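Local coordinates for protein nucleoside hydrolase, putative (Trypanosoma brucei, PDB 3FZ0) that belongs to the nucleoside hydrolase family and holds a bound calcium ion in an alpha/beta fold built round a mixed sheet, at residues 118-132 with 150-163. The protein carries 2 engineered substitutions. Residues are numbered along the deposited sequence; the frame is centred on the assembly and turned at random.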
loop_
_atom_site.group_PDB
_atom_site.type_symbol
_atom_site.label_atom_id
_atom_site.label_comp_id
_atom_site.label_asym_id
_atom_site.label_seq_id
_atom_site.Cartn_x
_atom_site.Cartn_y
_atom_site.Cartn_z
ATOM N N LEU B 118 10.510 30.219 16.888
ATOM C CA LEU B 118 11.199 30.489 15.625
ATOM C C LEU B 118 11.020 31.930 15.211
ATOM O O LEU B 118 11.944 32.560 14.700
ATOM C CB LEU B 118 10.729 29.553 14.510
ATOM C CG LEU B 118 11.070 28.075 14.678
ATOM C CD1 LEU B 118 10.489 27.265 13.525
ATOM C CD2 LEU B 118 12.580 27.864 14.818
ATOM N N GLU B 119 9.828 32.453 15.461
ATOM C CA GLU B 119 9.484 33.810 15.047
ATOM C C GLU B 119 10.303 34.794 15.835
ATOM O O GLU B 119 10.813 35.744 15.280
ATOM C CB GLU B 119 7.973 34.060 15.198
ATOM C CG GLU B 119 7.498 35.457 14.877
ATOM C CD GLU B 119 7.701 35.880 13.409
ATOM O OE1 GLU B 119 7.470 35.051 12.468
ATOM O OE2 GLU B 119 8.071 37.068 13.203
ATOM N N GLU B 120 10.451 34.543 17.132
ATOM C CA GLU B 120 11.219 35.422 18.031
ATOM C C GLU B 120 12.746 35.212 18.022
ATOM O O GLU B 120 13.481 36.056 18.501
ATOM C CB GLU B 120 10.703 35.266 19.460
ATOM C CG GLU B 120 9.274 35.772 19.675
ATOM C CD GLU B 120 8.621 35.279 20.972
ATOM O OE1 GLU B 120 9.196 34.433 21.679
ATOM O OE2 GLU B 120 7.496 35.731 21.263
ATOM N N ALA B 121 13.194 34.077 17.484
ATOM C CA ALA B 121 14.601 33.696 17.397
ATOM C C ALA B 121 15.451 34.747 16.741
ATOM O O ALA B 121 15.075 35.318 15.711
ATOM C CB ALA B 121 14.749 32.386 16.642
ATOM N N GLU B 122 16.616 34.962 17.339
ATOM C CA GLU B 122 17.582 35.939 16.843
ATOM C C GLU B 122 18.948 35.276 16.584
ATOM O O GLU B 122 19.898 35.515 17.334
ATOM C CB GLU B 122 17.684 37.127 17.817
ATOM C CG GLU B 122 16.406 38.005 17.866
ATOM C CD GLU B 122 16.338 38.902 19.115
ATOM O OE1 GLU B 122 16.595 38.382 20.230
ATOM O OE2 GLU B 122 16.039 40.118 18.988
ATOM N N PRO B 123 19.048 34.444 15.518
ATOM C CA PRO B 123 20.312 33.754 15.275
ATOM C C PRO B 123 21.414 34.724 14.883
ATOM O O PRO B 123 21.147 35.756 14.276
ATOM C CB PRO B 123 19.991 32.792 14.119
ATOM C CG PRO B 123 18.821 33.360 13.453
ATOM C CD PRO B 123 18.040 34.119 14.488
ATOM N N SER B 124 22.638 34.399 15.266
ATOM C CA SER B 124 23.813 35.186 14.914
ATOM C C SER B 124 25.002 34.231 14.750
ATOM O O SER B 124 24.835 33.001 14.809
ATOM C CB SER B 124 24.092 36.271 15.988
ATOM O OG SER B 124 24.214 35.746 17.319
ATOM N N ASP B 125 26.192 34.789 14.543
ATOM C CA ASP B 125 27.435 34.015 14.606
ATOM C C ASP B 125 27.551 33.290 15.946
ATOM O O ASP B 125 27.989 32.134 15.980
ATOM C CB ASP B 125 28.638 34.942 14.421
ATOM C CG ASP B 125 28.578 35.716 13.125
ATOM O OD1 ASP B 125 28.111 35.149 12.111
ATOM O OD2 ASP B 125 28.986 36.893 13.123
ATOM N N ASP B 126 27.123 33.974 17.020
ATOM C CA ASP B 126 27.221 33.502 18.417
ATOM C C ASP B 126 26.035 32.705 18.979
ATOM O O ASP B 126 26.144 32.162 20.068
ATOM C CB ASP B 126 27.502 34.684 19.369
ATOM C CG ASP B 126 28.892 35.273 19.183
ATOM O OD1 ASP B 126 29.792 34.543 18.693
ATOM O OD2 ASP B 126 29.092 36.462 19.519
ATOM N N VAL B 127 24.914 32.651 18.267
ATOM C CA VAL B 127 23.715 31.978 18.779
ATOM C C VAL B 127 23.082 31.147 17.679
ATOM O O VAL B 127 22.763 31.649 16.581
ATOM C CB VAL B 127 22.627 32.970 19.316
ATOM C CG1 VAL B 127 21.344 32.215 19.675
ATOM C CG2 VAL B 127 23.128 33.776 20.515
ATOM N N VAL B 128 22.879 29.878 17.967
ATOM C CA VAL B 128 22.302 28.988 16.991
ATOM C C VAL B 128 21.165 28.214 17.663
ATOM O O VAL B 128 21.285 27.739 18.816
ATOM C CB VAL B 128 23.380 28.073 16.334
ATOM C CG1 VAL B 128 23.813 26.938 17.275
ATOM C CG2 VAL B 128 22.867 27.496 15.055
ATOM N N TYR B 129 20.049 28.123 16.954
ATOM C CA TYR B 129 18.890 27.413 17.459
ATOM C C TYR B 129 18.833 26.039 16.825
ATOM O O TYR B 129 19.089 25.904 15.624
ATOM C CB TYR B 129 17.616 28.176 17.129
ATOM C CG TYR B 129 17.499 29.492 17.849
ATOM C CD1 TYR B 129 18.255 30.603 17.465
ATOM C CD2 TYR B 129 16.609 29.650 18.907
ATOM C CE1 TYR B 129 18.129 31.841 18.136
ATOM C CE2 TYR B 129 16.474 30.888 19.580
ATOM C CZ TYR B 129 17.241 31.965 19.206
ATOM O OH TYR B 129 17.108 33.186 19.878
ATOM N N GLN B 130 18.505 25.025 17.631
ATOM C CA GLN B 130 18.393 23.644 17.153
ATOM C C GLN B 130 17.128 22.996 17.709
ATOM O O GLN B 130 16.699 23.300 18.842
ATOM C CB GLN B 130 19.615 22.828 17.590
ATOM C CG GLN B 130 20.904 23.274 16.978
ATOM C CD GLN B 130 22.085 22.436 17.408
ATOM O OE1 GLN B 130 22.608 22.595 18.510
ATOM N NE2 GLN B 130 22.533 21.548 16.530
ATOM N N LEU B 131 16.524 22.128 16.902
ATOM C CA LEU B 131 15.359 21.391 17.327
ATOM C C LEU B 131 15.830 19.972 17.396
ATOM O O LEU B 131 16.381 19.465 16.425
ATOM C CB LEU B 131 14.233 21.524 16.304
ATOM C CG LEU B 131 12.781 21.119 16.648
ATOM C CD1 LEU B 131 11.904 21.409 15.468
ATOM C CD2 LEU B 131 12.631 19.672 17.000
ATOM N N VAL B 132 15.669 19.343 18.557
ATOM C CA VAL B 132 15.958 17.933 18.699
ATOM C C VAL B 132 14.655 17.218 19.010
ATOM O O VAL B 132 13.988 17.575 19.966
ATOM C CB VAL B 132 16.932 17.711 19.841
ATOM C CG1 VAL B 132 17.354 16.203 19.909
ATOM C CG2 VAL B 132 18.121 18.646 19.657
ATOM N N LEU B 150 9.759 29.638 8.473
ATOM C CA LEU B 150 10.419 29.932 9.731
ATOM C C LEU B 150 11.486 28.912 10.099
ATOM O O LEU B 150 12.382 29.214 10.881
ATOM C CB LEU B 150 9.398 30.067 10.868
ATOM C CG LEU B 150 8.574 31.347 10.850
ATOM C CD1 LEU B 150 7.384 31.204 11.776
ATOM C CD2 LEU B 150 9.442 32.585 11.190
ATOM N N PHE B 151 11.397 27.715 9.536
ATOM C CA PHE B 151 12.319 26.631 9.896
ATOM C C PHE B 151 13.739 26.809 9.385
ATOM O O PHE B 151 14.651 26.118 9.825
ATOM C CB PHE B 151 11.739 25.280 9.532
ATOM C CG PHE B 151 10.697 24.825 10.499
ATOM C CD1 PHE B 151 9.378 25.309 10.420
ATOM C CD2 PHE B 151 11.029 23.949 11.536
ATOM C CE1 PHE B 151 8.415 24.894 11.360
ATOM C CE2 PHE B 151 10.079 23.555 12.451
ATOM C CZ PHE B 151 8.780 24.011 12.362
ATOM N N SER B 152 13.926 27.778 8.499
ATOM C CA SER B 152 15.252 28.094 8.003
ATOM C C SER B 152 16.042 28.860 9.076
ATOM O O SER B 152 17.247 29.039 8.935
ATOM C CB SER B 152 15.150 28.916 6.713
ATOM O OG SER B 152 14.749 30.224 7.041
ATOM N N LYS B 153 15.359 29.321 10.125
ATOM C CA LYS B 153 16.029 30.008 11.228
ATOM C C LYS B 153 16.846 29.054 12.100
ATOM O O LYS B 153 17.655 29.495 12.905
ATOM C CB LYS B 153 15.042 30.806 12.092
ATOM C CG LYS B 153 14.427 32.046 11.414
ATOM C CD LYS B 153 14.374 33.094 12.471
ATOM C CE LYS B 153 13.368 34.169 12.221
ATOM N NZ LYS B 153 13.114 34.855 13.550
ATOM N N LEU B 154 16.613 27.756 11.950
ATOM C CA LEU B 154 17.348 26.714 12.699
ATOM C C LEU B 154 18.655 26.361 12.002
ATOM O O LEU B 154 18.707 26.237 10.763
ATOM C CB LEU B 154 16.508 25.452 12.845
ATOM C CG LEU B 154 15.221 25.554 13.658
ATOM C CD1 LEU B 154 14.365 24.354 13.452
ATOM C CD2 LEU B 154 15.479 25.719 15.133
ATOM N N GLY B 155 19.707 26.238 12.792
ATOM C CA GLY B 155 20.986 25.760 12.340
ATOM C C GLY B 155 21.825 26.818 11.698
ATOM O O GLY B 155 21.514 28.002 11.760
ATOM N N THR B 156 22.895 26.361 11.059
ATOM C CA THR B 156 23.837 27.207 10.346
ATOM C C THR B 156 24.068 26.478 9.027
ATOM O O THR B 156 23.430 25.437 8.788
ATOM C CB THR B 156 25.116 27.359 11.203
ATOM O OG1 THR B 156 24.838 28.264 12.286
ATOM C CG2 THR B 156 26.274 27.911 10.424
ATOM N N ASP B 157 24.923 27.004 8.145
ATOM C CA ASP B 157 25.334 26.234 6.956
ATOM C C ASP B 157 26.141 25.006 7.400
ATOM O O ASP B 157 26.259 24.041 6.670
ATOM C CB ASP B 157 26.126 27.097 5.966
ATOM C CG ASP B 157 27.305 27.843 6.626
ATOM O OD1 ASP B 157 27.466 27.790 7.874
ATOM O OD2 ASP B 157 28.084 28.498 5.887
ATOM N N THR B 158 26.629 25.037 8.638
ATOM C CA THR B 158 27.548 24.054 9.191
ATOM C C THR B 158 26.876 23.228 10.305
ATOM O O THR B 158 27.101 22.016 10.433
ATOM C CB THR B 158 28.769 24.821 9.757
ATOM O OG1 THR B 158 29.514 25.380 8.672
ATOM C CG2 THR B 158 29.686 23.932 10.593
ATOM N N ILE B 159 26.070 23.891 11.135
ATOM C CA ILE B 159 25.474 23.257 12.303
ATOM C C ILE B 159 24.051 22.880 11.964
ATOM O O ILE B 159 23.312 23.736 11.486
ATOM C CB ILE B 159 25.486 24.197 13.549
ATOM C CG1 ILE B 159 26.926 24.587 13.926
ATOM C CG2 ILE B 159 24.744 23.560 14.743
ATOM C CD1 ILE B 159 27.012 25.701 14.996
ATOM N N PRO B 160 23.680 21.602 12.181
ATOM C CA PRO B 160 22.354 21.060 11.922
ATOM C C PRO B 160 21.280 21.746 12.726
ATOM O O PRO B 160 21.412 21.883 13.937
ATOM C CB PRO B 160 22.474 19.609 12.407
ATOM C CG PRO B 160 23.911 19.283 12.237
ATOM C CD PRO B 160 24.593 20.549 12.665
ATOM N N GLY B 161 20.223 22.167 12.041
ATOM C CA GLY B 161 19.031 22.730 12.666
ATOM C C GLY B 161 18.086 21.707 13.275
ATOM O O GLY B 161 17.318 22.016 14.198
ATOM N N ILE B 162 18.105 20.493 12.752
ATOM C CA ILE B 162 17.225 19.462 13.297
ATOM C C ILE B 162 17.939 18.123 13.446
ATOM O O ILE B 162 18.612 17.625 12.551
ATOM C CB ILE B 162 15.835 19.374 12.526
ATOM C CG1 ILE B 162 14.890 18.345 13.174
ATOM C CG2 ILE B 162 16.033 19.139 11.023
ATOM C CD1 ILE B 162 13.431 18.417 12.675
ATOM N N VAL B 163 17.835 17.576 14.635
ATOM C CA VAL B 163 18.343 16.233 14.911
ATOM C C VAL B 163 17.189 15.418 15.456
ATOM O O VAL B 163 16.484 15.864 16.339
ATOM C CB VAL B 163 19.498 16.277 15.894
ATOM C CG1 VAL B 163 20.101 14.931 16.023
ATOM C CG2 VAL B 163 20.534 17.275 15.429
HETATM O O HOH W 1 20.266 29.363 14.373
#
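Lys153 reaches from the 3-10 turn at 150-153 to the end of helix 110-120, where its ammonium meets three backbone carbonyls. From CB the chain runs to CG, which passes Leu118 O at 4.2 Å, and bends at chi2 (-141°), which carries Lys153 CD past the methyl of Ala121 and within 3.3 Å of Leu118 O; CE stays beside the same oxygen. NZ then donates to Leu118 O at 2.8 Å, in the carbonyl plane, and to Ala121 O at 3.0 Å, on a lone pair. Its third bond, to Glu119 O, comes from well above that carbonyl's plane. The lysine charge thus sits at the helix C-terminus, where it probably offsets the partial negative charge of the helix dipole.

On the same helix end, Leu118 drives CD1 onto the face of the Phe151 ring, 3.6 Å from the centroid and 2° off the normal, a CH-pi contact; CD2 packs on Leu154 CD2. Leu131 CD1 comes to the edge of the same ring.

Strands 127-133 and 162-165 are neighbours in the parallel part of the mixed sheet and belong to one beta-alpha-beta unit through helix 138-146, whose Val140 touches both Leu131 and Ile162. Their pairing is evident from Leu131 N to Gly161 O (2.8 Å) and Val163 N to Leu131 O (3.0 Å). Before the strands pair, Gly155 N binds Tyr129 O, and a water links Tyr129 N to Lys153 O and Gly155 O.

Gln130, extended beyond CG, places NE2 2.8 Å from Pro160 O, with that oxygen near its amide plane; NE2 also bonds Ala290 O, and OE1 accepts a hydrogen bond from Arg7.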